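Local coordinates for hydrazine synthase subunit gamma (Candidatus Kuenenia stuttgartiensis, PDB 5C2V), which serves in hydrazine synthase as the subunit that reduces nitric oxide to hydroxylamine, and binds two c-type hemes, at residues 283-288 and 295-300; 225-230 and 271-276; 106-111 and 204-209. All blocks are in the same frame, centred on the assembly; numbering follows the deposited sequence.

Followed from the N terminus, contact 3 closes first, bringing residues 106-111, from the loop between strand 89-90 and helix 123-126, against 204-209 after 92 intervening residues, 30 of them helical. Contact 2 then closes a 40-residue excursion between 225-230 and 271-276, and contact 1 a short loop between 283-288 and 295-300. The three are in series: none nests in another and none crosses. In space they converge round heme 2. Contacts 1 and 2 touch where Val-287 packs on Phe-271 and Gly-275, and contact 1 grazes contact 3 between Asn-288 and Val-209. Contacts 2 and 3 both meet the heme without touching each other.

Contact 1: residues 283-288 and 295-300; sequences INNTVN and RTSHLK
Ile-283 and Thr-296 meet across the neck of the loop that carries His-293, an axial ligand of the heme 2 iron. Their CA atoms are 6.5 Å apart, the closest CA pair between the segments. The evidence for closure is one side-chain to backbone hydrogen bond, from Thr-296 OG1 to Ile-283 O, 2.7 Å long. The donor meets the carbonyl at a C=O...O angle of 143° and comes in tilted 35° from the carbonyl plane. With chi1 at 56°, the hydroxyl is held between the backbone N and the carbonyl carbon of Thr-296, and from there it faces Ile-283. Beside the polar bond the two branches touch through their methyl groups: Ile-283 CG2 lies 3.5 Å from Thr-296 CG2, the side chains crossing at about a right angle.

Asn-285, two residues after Ile-283, crosses the same threonine obliquely, its CG 3.6 Å from Thr-296 OG1. Its amide group also comes near the hydroxyl of Ser-297. The principal partner of Ser-297 OG lies inside the loop, however: it bonds to Asp-291 OD1, which also receives a weak bond from Thr-296 N. A type I turn from Thr-296 to Leu-299 follows, with a weak bond of 3.1 Å from Leu-299 N to Thr-296 O. On the first segment, Asn-284 OD1 accepts the hydroxyl of Thr-286 at 2.6 Å from OG1, the donor standing above the carbonyl plane.

Thr-296 also touches heme 2. Neither segment is helix or strand, but helix 301-312 starts directly after Lys-300, and Ile-283 packs on its Leu-304, Leu-307 and Leu-311, while Leu-299 also meets Leu-304.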
loop_
_atom_site.group_PDB
_atom_site.type_symbol
_atom_site.label_atom_id
_atom_site.label_comp_id
_atom_site.label_asym_id
_atom_site.label_seq_id
_atom_site.Cartn_x
_atom_site.Cartn_y
_atom_site.Cartn_z
ATOM N N ILE C 283 -40.903 41.990 -27.048
ATOM C CA ILE C 283 -41.760 42.663 -28.013
ATOM C C ILE C 283 -41.710 41.953 -29.364
ATOM O O ILE C 283 -42.738 41.547 -29.907
ATOM C CB ILE C 283 -41.365 44.141 -28.168
ATOM C CG1 ILE C 283 -41.515 44.863 -26.828
ATOM C CG2 ILE C 283 -42.218 44.813 -29.215
ATOM C CD1 ILE C 283 -41.065 46.301 -26.851
ATOM N N ASN C 284 -40.498 41.807 -29.894
ATOM C CA ASN C 284 -40.248 41.348 -31.261
ATOM C C ASN C 284 -40.798 39.960 -31.613
ATOM O O ASN C 284 -40.633 39.502 -32.746
ATOM C CB ASN C 284 -38.741 41.373 -31.536
ATOM C CG ASN C 284 -37.941 40.612 -30.492
ATOM O OD1 ASN C 284 -38.479 39.779 -29.763
ATOM N ND2 ASN C 284 -36.646 40.900 -30.415
ATOM N N ASN C 285 -41.404 39.285 -30.636
ATOM C CA ASN C 285 -42.028 37.973 -30.833
ATOM C C ASN C 285 -41.007 36.893 -31.158
ATOM O O ASN C 285 -41.200 36.080 -32.064
ATOM C CB ASN C 285 -43.092 38.029 -31.935
ATOM C CG ASN C 285 -44.281 38.889 -31.557
ATOM O OD1 ASN C 285 -44.651 38.980 -30.388
ATOM N ND2 ASN C 285 -44.887 39.529 -32.552
ATOM N N THR C 286 -39.918 36.900 -30.401
ATOM C CA THR C 286 -38.866 35.902 -30.517
ATOM C C THR C 286 -39.034 34.848 -29.428
ATOM O O THR C 286 -39.205 33.662 -29.713
ATOM C CB THR C 286 -37.471 36.541 -30.429
ATOM O OG1 THR C 286 -37.416 37.414 -29.295
ATOM C CG2 THR C 286 -37.176 37.346 -31.687
ATOM N N VAL C 287 -38.973 35.293 -28.175
ATOM C CA VAL C 287 -39.038 34.394 -27.027
ATOM C C VAL C 287 -40.466 34.108 -26.549
ATOM O O VAL C 287 -40.657 33.448 -25.528
ATOM C CB VAL C 287 -38.226 34.956 -25.845
ATOM C CG1 VAL C 287 -36.752 35.025 -26.205
ATOM C CG2 VAL C 287 -38.746 36.326 -25.446
ATOM N N ASN C 288 -41.465 34.609 -27.272
ATOM C CA ASN C 288 -42.860 34.303 -26.953
ATOM C C ASN C 288 -43.701 34.031 -28.200
ATOM O O ASN C 288 -43.290 34.348 -29.316
ATOM C CB ASN C 288 -43.489 35.441 -26.143
ATOM C CG ASN C 288 -43.434 36.773 -26.865
ATOM O OD1 ASN C 288 -44.290 37.079 -27.696
ATOM N ND2 ASN C 288 -42.428 37.578 -26.545
ATOM N N ARG C 295 -49.928 43.051 -29.432
ATOM C CA ARG C 295 -49.874 42.730 -30.852
ATOM C C ARG C 295 -48.867 43.666 -31.492
ATOM O O ARG C 295 -49.172 44.815 -31.807
ATOM C CB ARG C 295 -51.244 42.864 -31.501
ATOM N N THR C 296 -47.656 43.147 -31.674
ATOM C CA THR C 296 -46.550 43.926 -32.210
ATOM C C THR C 296 -46.152 43.594 -33.649
ATOM O O THR C 296 -45.247 44.222 -34.199
ATOM C CB THR C 296 -45.324 43.782 -31.300
ATOM O OG1 THR C 296 -44.998 42.394 -31.151
ATOM C CG2 THR C 296 -45.635 44.366 -29.930
ATOM N N SER C 297 -46.808 42.605 -34.249
ATOM C CA SER C 297 -46.376 42.075 -35.545
ATOM C C SER C 297 -46.412 43.119 -36.656
ATOM O O SER C 297 -45.587 43.093 -37.570
ATOM C CB SER C 297 -47.237 40.874 -35.941
ATOM O OG SER C 297 -47.110 39.823 -34.999
ATOM N N HIS C 298 -47.369 44.034 -36.570
ATOM C CA HIS C 298 -47.548 45.066 -37.582
ATOM C C HIS C 298 -46.573 46.228 -37.407
ATOM O O HIS C 298 -46.304 46.965 -38.353
ATOM C CB HIS C 298 -48.986 45.579 -37.548
ATOM C CG HIS C 298 -49.412 46.074 -36.202
ATOM N ND1 HIS C 298 -49.159 47.357 -35.767
ATOM C CD2 HIS C 298 -50.058 45.454 -35.187
ATOM C CE1 HIS C 298 -49.643 47.509 -34.546
ATOM N NE2 HIS C 298 -50.193 46.368 -34.172
ATOM N N LEU C 299 -46.048 46.391 -36.196
ATOM C CA LEU C 299 -45.048 47.420 -35.927
ATOM C C LEU C 299 -43.740 47.061 -36.631
ATOM O O LEU C 299 -43.518 45.900 -36.962
ATOM C CB LEU C 299 -44.814 47.573 -34.420
ATOM C CG LEU C 299 -45.965 47.970 -33.489
ATOM C CD1 LEU C 299 -45.442 48.163 -32.073
ATOM C CD2 LEU C 299 -46.679 49.228 -33.965
ATOM N N LYS C 300 -42.879 48.044 -36.877
ATOM C CA LYS C 300 -41.539 47.731 -37.365
ATOM C C LYS C 300 -40.541 48.707 -36.712
ATOM O O LYS C 300 -40.945 49.655 -36.040
ATOM C CB LYS C 300 -41.516 47.731 -38.922
ATOM C CG LYS C 300 -40.164 47.938 -39.626
ATOM C CD LYS C 300 -39.850 46.835 -40.640
ATOM C CE LYS C 300 -38.446 47.019 -41.208
ATOM N NZ LYS C 300 -37.401 46.578 -40.237
#

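Contact 2: residues 225-230 and 271-276; sequences KVFNIS and FHDGGA. With HEC (heme c), chain B.
Asp-273 OD2 forms a salt bridge with Arg-213 NE and also lies against the ring of Phe-227, 3.1 Å from CZ. The carboxylate and ring planes are 45° apart and the approach is oblique. Arg-213 in turn makes a cation-pi contact with the same ring, so the arginine links both sides. Phe-227 CG stands between its backbone N and carbonyl carbon (chi1 61°), which turns the ring toward 271-276, and the edge of that ring, near the ring plane, takes Gly-275 CA at 3.5 Å from CE1. The other oxygen, Asp-273 OD1, accepts Gly-275 N over 2.8 Å, a weak bond of the Asx-turn type.

The residues just before this turn, Phe-271 and His-272, belong to the heme 2 pocket: Phe-271 N bonds weakly to propionate O2A at 2.8 Å, and His-272 ND1 bonds weakly to O1D of the other propionate at 2.7 Å. His-272 is further fixed by Asp-251 at NE2 and by stacking with Phe-256, while Phe-271 sets its ring edge-to-face with the iron ligand His-293. On the opposite segment, Asn-228 is the N-cap of helix 229-234. Its OD1 receives Ser-230 OG at 2.7 Å and, more weakly, the backbone N of Ala-231.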
loop_
_atom_site.group_PDB
_atom_site.type_symbol
_atom_site.label_atom_id
_atom_site.label_comp_id
_atom_site.label_asym_id
_atom_site.label_seq_id
_atom_site.Cartn_x
_atom_site.Cartn_y
_atom_site.Cartn_z
ATOM N N LYS C 225 -38.118 22.294 -25.705
ATOM C CA LYS C 225 -37.870 22.763 -27.061
ATOM C C LYS C 225 -37.306 24.174 -27.000
ATOM O O LYS C 225 -37.549 24.903 -26.039
ATOM C CB LYS C 225 -39.147 22.736 -27.902
ATOM C CG LYS C 225 -40.137 23.842 -27.569
ATOM C CD LYS C 225 -41.209 23.975 -28.639
ATOM C CE LYS C 225 -42.018 22.697 -28.778
ATOM N NZ LYS C 225 -43.105 22.839 -29.786
ATOM N N VAL C 226 -36.544 24.558 -28.018
ATOM C CA VAL C 226 -35.934 25.876 -28.012
ATOM C C VAL C 226 -37.013 26.921 -28.266
ATOM O O VAL C 226 -37.659 26.918 -29.313
ATOM C CB VAL C 226 -34.832 25.996 -29.082
ATOM C CG1 VAL C 226 -34.173 27.365 -29.020
ATOM C CG2 VAL C 226 -33.803 24.890 -28.911
ATOM N N PHE C 227 -37.203 27.814 -27.300
ATOM C CA PHE C 227 -38.229 28.843 -27.418
ATOM C C PHE C 227 -37.657 30.129 -27.998
ATOM O O PHE C 227 -38.398 31.047 -28.345
ATOM C CB PHE C 227 -38.880 29.118 -26.058
ATOM C CG PHE C 227 -37.926 29.623 -25.008
ATOM C CD1 PHE C 227 -37.598 30.968 -24.936
ATOM C CD2 PHE C 227 -37.376 28.757 -24.080
ATOM C CE1 PHE C 227 -36.730 31.435 -23.971
ATOM C CE2 PHE C 227 -36.510 29.221 -23.107
ATOM C CZ PHE C 227 -36.185 30.560 -23.055
ATOM N N ASN C 228 -36.335 30.189 -28.100
ATOM C CA ASN C 228 -35.683 31.361 -28.657
ATOM C C ASN C 228 -35.434 31.137 -30.141
ATOM O O ASN C 228 -34.589 30.328 -30.526
ATOM C CB ASN C 228 -34.376 31.651 -27.917
ATOM C CG ASN C 228 -33.887 33.073 -28.126
ATOM O OD1 ASN C 228 -34.224 33.721 -29.115
ATOM N ND2 ASN C 228 -33.088 33.565 -27.185
ATOM N N ILE C 229 -36.173 31.866 -30.969
ATOM C CA ILE C 229 -36.135 31.666 -32.412
ATOM C C ILE C 229 -34.836 32.199 -32.999
ATOM O O ILE C 229 -34.206 31.550 -33.835
ATOM C CB ILE C 229 -37.336 32.346 -33.100
ATOM C CG1 ILE C 229 -38.641 31.682 -32.656
ATOM C CG2 ILE C 229 -37.200 32.279 -34.612
ATOM C CD1 ILE C 229 -39.876 32.252 -33.316
ATOM N N SER C 230 -34.435 33.384 -32.548
ATOM C CA SER C 230 -33.192 33.995 -32.998
ATOM C C SER C 230 -31.984 33.157 -32.588
ATOM O O SER C 230 -31.011 33.048 -33.334
ATOM C CB SER C 230 -33.066 35.416 -32.445
ATOM O OG SER C 230 -33.320 35.447 -31.052
ATOM N N PHE C 271 -38.968 38.561 -18.549
ATOM C CA PHE C 271 -39.962 37.502 -18.292
ATOM C C PHE C 271 -39.678 36.654 -17.044
ATOM O O PHE C 271 -39.004 37.117 -16.126
ATOM C CB PHE C 271 -40.093 36.582 -19.514
ATOM C CG PHE C 271 -40.787 37.223 -20.683
ATOM C CD1 PHE C 271 -41.795 38.151 -20.481
ATOM C CD2 PHE C 271 -40.433 36.899 -21.982
ATOM C CE1 PHE C 271 -42.436 38.746 -21.551
ATOM C CE2 PHE C 271 -41.071 37.492 -23.058
ATOM C CZ PHE C 271 -42.074 38.416 -22.841
ATOM N N HIS C 272 -40.168 35.414 -17.019
ATOM C CA HIS C 272 -40.057 34.590 -15.807
ATOM C C HIS C 272 -38.793 33.734 -15.741
ATOM O O HIS C 272 -38.158 33.628 -14.692
ATOM C CB HIS C 272 -41.307 33.713 -15.623
ATOM C CG HIS C 272 -41.433 32.591 -16.607
ATOM N ND1 HIS C 272 -41.677 32.797 -17.948
ATOM C CD2 HIS C 272 -41.380 31.252 -16.435
ATOM C CE1 HIS C 272 -41.752 31.630 -18.561
ATOM N NE2 HIS C 272 -41.577 30.675 -17.667
ATOM N N ASP C 273 -38.446 33.115 -16.864
ATOM C CA ASP C 273 -37.292 32.230 -16.925
ATOM C C ASP C 273 -36.073 33.011 -17.379
ATOM O O ASP C 273 -34.967 32.478 -17.461
ATOM C CB ASP C 273 -37.555 31.060 -17.874
ATOM C CG ASP C 273 -37.747 31.508 -19.313
ATOM O OD1 ASP C 273 -38.131 32.677 -19.529
ATOM O OD2 ASP C 273 -37.513 30.690 -20.228
ATOM N N GLY C 274 -36.288 34.285 -17.675
ATOM C CA GLY C 274 -35.234 35.106 -18.221
ATOM C C GLY C 274 -35.004 34.760 -19.678
ATOM O O GLY C 274 -33.874 34.757 -20.162
ATOM N N GLY C 275 -36.085 34.451 -20.382
ATOM C CA GLY C 275 -35.991 34.115 -21.789
ATOM C C GLY C 275 -35.609 35.324 -22.620
ATOM O O GLY C 275 -34.915 35.201 -23.628
ATOM N N ALA C 276 -36.049 36.498 -22.179
ATOM C CA ALA C 276 -35.816 37.733 -22.918
ATOM C C ALA C 276 -34.538 38.423 -22.453
ATOM O O ALA C 276 -34.451 38.899 -21.321
ATOM C CB ALA C 276 -37.004 38.665 -22.772
HETATM FE FE HEC B . -46.370 42.542 -20.542
HETATM C CHA HEC B . -44.044 40.814 -18.695
HETATM C CHB HEC B . -43.988 44.840 -21.406
HETATM C CHC HEC B . -48.479 43.830 -22.945
HETATM C CHD HEC B . -48.873 40.504 -19.435
HETATM N NA HEC B . -44.374 42.770 -20.146
HETATM C C1A HEC B . -43.616 41.970 -19.313
HETATM C C2A HEC B . -42.295 42.561 -19.212
HETATM C C3A HEC B . -42.278 43.669 -19.957
HETATM C C4A HEC B . -43.585 43.826 -20.563
HETATM C CMA HEC B . -41.075 44.620 -20.140
HETATM C CAA HEC B . -41.116 42.009 -18.381
HETATM C CBA HEC B . -41.431 42.145 -16.894
HETATM C CGA HEC B . -40.400 41.402 -16.084
HETATM O O1A HEC B . -40.331 41.627 -14.850
HETATM O O2A HEC B . -39.644 40.589 -16.675
HETATM N NB HEC B . -46.285 44.110 -21.876
HETATM C C1B HEC B . -45.139 44.829 -22.165
HETATM C C2B HEC B . -45.361 45.550 -23.401
HETATM C C3B HEC B . -46.604 45.276 -23.823
HETATM C C4B HEC B . -47.209 44.360 -22.873
HETATM C CMB HEC B . -44.331 46.482 -24.078
HETATM C CAB HEC B . -47.296 45.813 -25.098
HETATM C CBB HEC B . -46.658 45.189 -26.359
HETATM N NC HEC B . -48.318 42.228 -21.091
HETATM C C1C HEC B . -49.000 42.861 -22.112
HETATM C C2C HEC B . -50.307 42.244 -22.222
HETATM C C3C HEC B . -50.455 41.413 -21.182
HETATM C C4C HEC B . -49.179 41.328 -20.497
HETATM C CMC HEC B . -51.442 42.760 -23.134
HETATM C CAC HEC B . -51.711 40.578 -20.838
HETATM C CBC HEC B . -51.968 39.507 -21.922
HETATM N ND HEC B . -46.459 40.940 -19.201
HETATM C C1D HEC B . -47.600 40.159 -19.035
HETATM C C2D HEC B . -47.230 38.925 -18.375
HETATM C C3D HEC B . -45.716 39.029 -18.142
HETATM C C4D HEC B . -45.328 40.310 -18.690
HETATM C CMD HEC B . -48.165 37.759 -17.985
HETATM C CAD HEC B . -44.788 37.988 -17.479
HETATM C CBD HEC B . -44.717 36.745 -18.359
HETATM C CGD HEC B . -43.594 35.857 -17.895
HETATM O O1D HEC B . -43.351 34.807 -18.546
HETATM O O2D HEC B . -42.942 36.200 -16.876
#

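Contact 3: residues 106-111 and 204-209; sequences EGFTGH and AQTHDV. With BET (trimethyl glycine), chain X; HEC (heme c), chain B.
Thr-206 meets Gly-107, Phe-108 and Thr-109 at once, and its two branches divide the work. With chi1 at -57°, OG1 lies beside its own backbone N and accepts Phe-108 N over 3.1 Å, the N-H...O angle being 156°. The same oxygen lies near the ring plane of Phe-108 at its edge, 3.6 Å from CD2, and close to Gly-107 CA. The methyl CG2 instead packs 3.7 Å from Thr-109 OG1, a hydroxyl whose hydrogen-bond partner is Glu-255.

His-207 points away from 106-111 and serves the bound trimethyl glycine: ND1 bonds to the carboxylate oxygen O at 2.6 Å, nearly straight at 173°, with the ligand's carboxylate carbon C in the ring plane, at its edge. NE2 is taken by Asp-203, so both ring nitrogens are engaged, and heme CAC sits over one face, offset toward the rim, 3.8 Å from His-207 CG. Asp-208 N adds a second bond, to OXT at 3.1 Å. Val-209 then packs on the porphyrin, CG1 3.5 Å from CHD. Backbone bonds of His-207 with Phe-256 and of Gln-205 with Thr-258 mark a short antiparallel strand pair, 206-207 with 256-257; His-207 and Val-209, on and just after strand 206-207, belong to the pocket of heme 2, the probable electron-transfer heme.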
loop_
_atom_site.group_PDB
_atom_site.type_symbol
_atom_site.label_atom_id
_atom_site.label_comp_id
_atom_site.label_asym_id
_atom_site.label_seq_id
_atom_site.Cartn_x
_atom_site.Cartn_y
_atom_site.Cartn_z
ATOM N N GLU C 106 -45.165 32.476 -11.089
ATOM C CA GLU C 106 -46.345 31.679 -11.402
ATOM C C GLU C 106 -47.554 32.192 -10.629
ATOM O O GLU C 106 -47.457 32.498 -9.441
ATOM C CB GLU C 106 -46.093 30.206 -11.084
ATOM C CG GLU C 106 -44.855 29.639 -11.762
ATOM C CD GLU C 106 -44.678 28.155 -11.514
ATOM O OE1 GLU C 106 -45.465 27.583 -10.731
ATOM O OE2 GLU C 106 -43.754 27.560 -12.105
ATOM N N GLY C 107 -48.689 32.292 -11.312
ATOM C CA GLY C 107 -49.881 32.877 -10.725
ATOM C C GLY C 107 -50.844 31.868 -10.133
ATOM O O GLY C 107 -50.449 30.773 -9.734
ATOM N N PHE C 108 -52.118 32.246 -10.082
ATOM C CA PHE C 108 -53.151 31.416 -9.471
ATOM C C PHE C 108 -53.399 30.126 -10.243
ATOM O O PHE C 108 -53.763 29.108 -9.655
ATOM C CB PHE C 108 -54.460 32.199 -9.350
ATOM C CG PHE C 108 -54.396 33.337 -8.373
ATOM C CD1 PHE C 108 -54.623 33.120 -7.023
ATOM C CD2 PHE C 108 -54.114 34.623 -8.802
ATOM C CE1 PHE C 108 -54.566 34.164 -6.120
ATOM C CE2 PHE C 108 -54.056 35.671 -7.905
ATOM C CZ PHE C 108 -54.282 35.441 -6.561
ATOM N N THR C 109 -53.208 30.174 -11.558
ATOM C CA THR C 109 -53.442 29.004 -12.396
ATOM C C THR C 109 -52.486 27.877 -12.019
ATOM O O THR C 109 -51.267 28.054 -12.022
ATOM C CB THR C 109 -53.280 29.337 -13.892
ATOM O OG1 THR C 109 -54.093 30.471 -14.223
ATOM C CG2 THR C 109 -53.692 28.153 -14.752
ATOM N N GLY C 110 -53.049 26.716 -11.698
ATOM C CA GLY C 110 -52.261 25.562 -11.306
ATOM C C GLY C 110 -51.693 25.642 -9.901
ATOM O O GLY C 110 -50.897 24.790 -9.504
ATOM N N HIS C 111 -52.098 26.655 -9.141
ATOM C CA HIS C 111 -51.569 26.848 -7.791
ATOM C C HIS C 111 -52.644 27.107 -6.737
ATOM O O HIS C 111 -52.832 28.246 -6.308
ATOM C CB HIS C 111 -50.566 28.004 -7.779
ATOM C CG HIS C 111 -49.208 27.632 -8.286
ATOM N ND1 HIS C 111 -48.289 26.948 -7.516
ATOM C CD2 HIS C 111 -48.607 27.856 -9.477
ATOM C CE1 HIS C 111 -47.185 26.763 -8.216
ATOM N NE2 HIS C 111 -47.350 27.305 -9.409
ATOM N N ALA C 204 -51.814 43.021 -11.733
ATOM C CA ALA C 204 -51.664 42.073 -10.629
ATOM C C ALA C 204 -52.516 40.825 -10.840
ATOM O O ALA C 204 -53.040 40.252 -9.885
ATOM C CB ALA C 204 -52.010 42.738 -9.300
ATOM N N GLN C 205 -52.650 40.410 -12.096
ATOM C CA GLN C 205 -53.435 39.227 -12.432
ATOM C C GLN C 205 -52.576 38.158 -13.098
ATOM O O GLN C 205 -51.378 38.351 -13.310
ATOM C CB GLN C 205 -54.603 39.599 -13.348
ATOM C CG GLN C 205 -55.576 40.599 -12.746
ATOM C CD GLN C 205 -56.731 40.916 -13.676
ATOM O OE1 GLN C 205 -57.015 40.165 -14.611
ATOM N NE2 GLN C 205 -57.403 42.035 -13.427
ATOM N N THR C 206 -53.199 37.032 -13.428
ATOM C CA THR C 206 -52.504 35.921 -14.065
ATOM C C THR C 206 -52.935 35.781 -15.522
ATOM O O THR C 206 -54.110 35.561 -15.810
ATOM C CB THR C 206 -52.764 34.597 -13.322
ATOM O OG1 THR C 206 -52.360 34.726 -11.953
ATOM C CG2 THR C 206 -51.989 33.464 -13.967
ATOM N N HIS C 207 -51.979 35.908 -16.439
ATOM C CA HIS C 207 -52.281 35.885 -17.867
ATOM C C HIS C 207 -51.473 34.840 -18.630
ATOM O O HIS C 207 -50.406 34.416 -18.186
ATOM C CB HIS C 207 -52.024 37.263 -18.484
ATOM C CG HIS C 207 -52.969 38.323 -18.015
ATOM N ND1 HIS C 207 -54.276 38.398 -18.444
ATOM C CD2 HIS C 207 -52.796 39.356 -17.157
ATOM C CE1 HIS C 207 -54.868 39.429 -17.869
ATOM N NE2 HIS C 207 -53.991 40.027 -17.083
ATOM N N ASP C 208 -51.990 34.431 -19.787
ATOM C CA ASP C 208 -51.228 33.595 -20.703
ATOM C C ASP C 208 -50.721 34.475 -21.840
ATOM O O ASP C 208 -51.478 34.858 -22.732
ATOM C CB ASP C 208 -52.097 32.450 -21.236
ATOM C CG ASP C 208 -51.308 31.426 -22.041
ATOM O OD1 ASP C 208 -50.264 31.776 -22.631
ATOM O OD2 ASP C 208 -51.744 30.257 -22.088
ATOM N N VAL C 209 -49.430 34.787 -21.799
ATOM C CA VAL C 209 -48.791 35.607 -22.821
ATOM C C VAL C 209 -48.014 34.774 -23.837
ATOM O O VAL C 209 -47.332 35.322 -24.703
ATOM C CB VAL C 209 -47.856 36.649 -22.191
ATOM C CG1 VAL C 209 -48.663 37.825 -21.676
ATOM C CG2 VAL C 209 -47.049 36.022 -21.072
HETATM N N BET X . -56.322 35.989 -23.060
HETATM C CA BET X . -54.969 35.827 -22.370
HETATM C C BET X . -55.162 35.799 -20.756
HETATM O O BET X . -55.379 36.917 -20.233
HETATM O OXT BET X . -55.053 34.650 -20.254
HETATM C C1 BET X . -57.396 35.187 -22.341
HETATM C C2 BET X . -56.245 35.484 -24.501
HETATM C C3 BET X . -56.771 37.441 -23.031
HETATM FE FE HEC B . -46.370 42.542 -20.542
HETATM C CHA HEC B . -44.044 40.814 -18.695
HETATM C CHB HEC B . -43.988 44.840 -21.406
HETATM C CHC HEC B . -48.479 43.830 -22.945
HETATM C CHD HEC B . -48.873 40.504 -19.435
HETATM N NA HEC B . -44.374 42.770 -20.146
HETATM C C1A HEC B . -43.616 41.970 -19.313
HETATM C C2A HEC B . -42.295 42.561 -19.212
HETATM C C3A HEC B . -42.278 43.669 -19.957
HETATM C C4A HEC B . -43.585 43.826 -20.563
HETATM C CMA HEC B . -41.075 44.620 -20.140
HETATM C CAA HEC B . -41.116 42.009 -18.381
HETATM C CBA HEC B . -41.431 42.145 -16.894
HETATM C CGA HEC B . -40.400 41.402 -16.084
HETATM O O1A HEC B . -40.331 41.627 -14.850
HETATM O O2A HEC B . -39.644 40.589 -16.675
HETATM N NB HEC B . -46.285 44.110 -21.876
HETATM C C1B HEC B . -45.139 44.829 -22.165
HETATM C C2B HEC B . -45.361 45.550 -23.401
HETATM C C3B HEC B . -46.604 45.276 -23.823
HETATM C C4B HEC B . -47.209 44.360 -22.873
HETATM C CMB HEC B . -44.331 46.482 -24.078
HETATM C CAB HEC B . -47.296 45.813 -25.098
HETATM C CBB HEC B . -46.658 45.189 -26.359
HETATM N NC HEC B . -48.318 42.228 -21.091
HETATM C C1C HEC B . -49.000 42.861 -22.112
HETATM C C2C HEC B . -50.307 42.244 -22.222
HETATM C C3C HEC B . -50.455 41.413 -21.182
HETATM C C4C HEC B . -49.179 41.328 -20.497
HETATM C CMC HEC B . -51.442 42.760 -23.134
HETATM C CAC HEC B . -51.711 40.578 -20.838
HETATM C CBC HEC B . -51.968 39.507 -21.922
HETATM N ND HEC B . -46.459 40.940 -19.201
HETATM C C1D HEC B . -47.600 40.159 -19.035
HETATM C C2D HEC B . -47.230 38.925 -18.375
HETATM C C3D HEC B . -45.716 39.029 -18.142
HETATM C C4D HEC B . -45.328 40.310 -18.690
HETATM C CMD HEC B . -48.165 37.759 -17.985
HETATM C CAD HEC B . -44.788 37.988 -17.479
HETATM C CBD HEC B . -44.717 36.745 -18.359
HETATM C CGD HEC B . -43.594 35.857 -17.895
HETATM O O1D HEC B . -43.351 34.807 -18.546
HETATM O O2D HEC B . -42.942 36.200 -16.876
#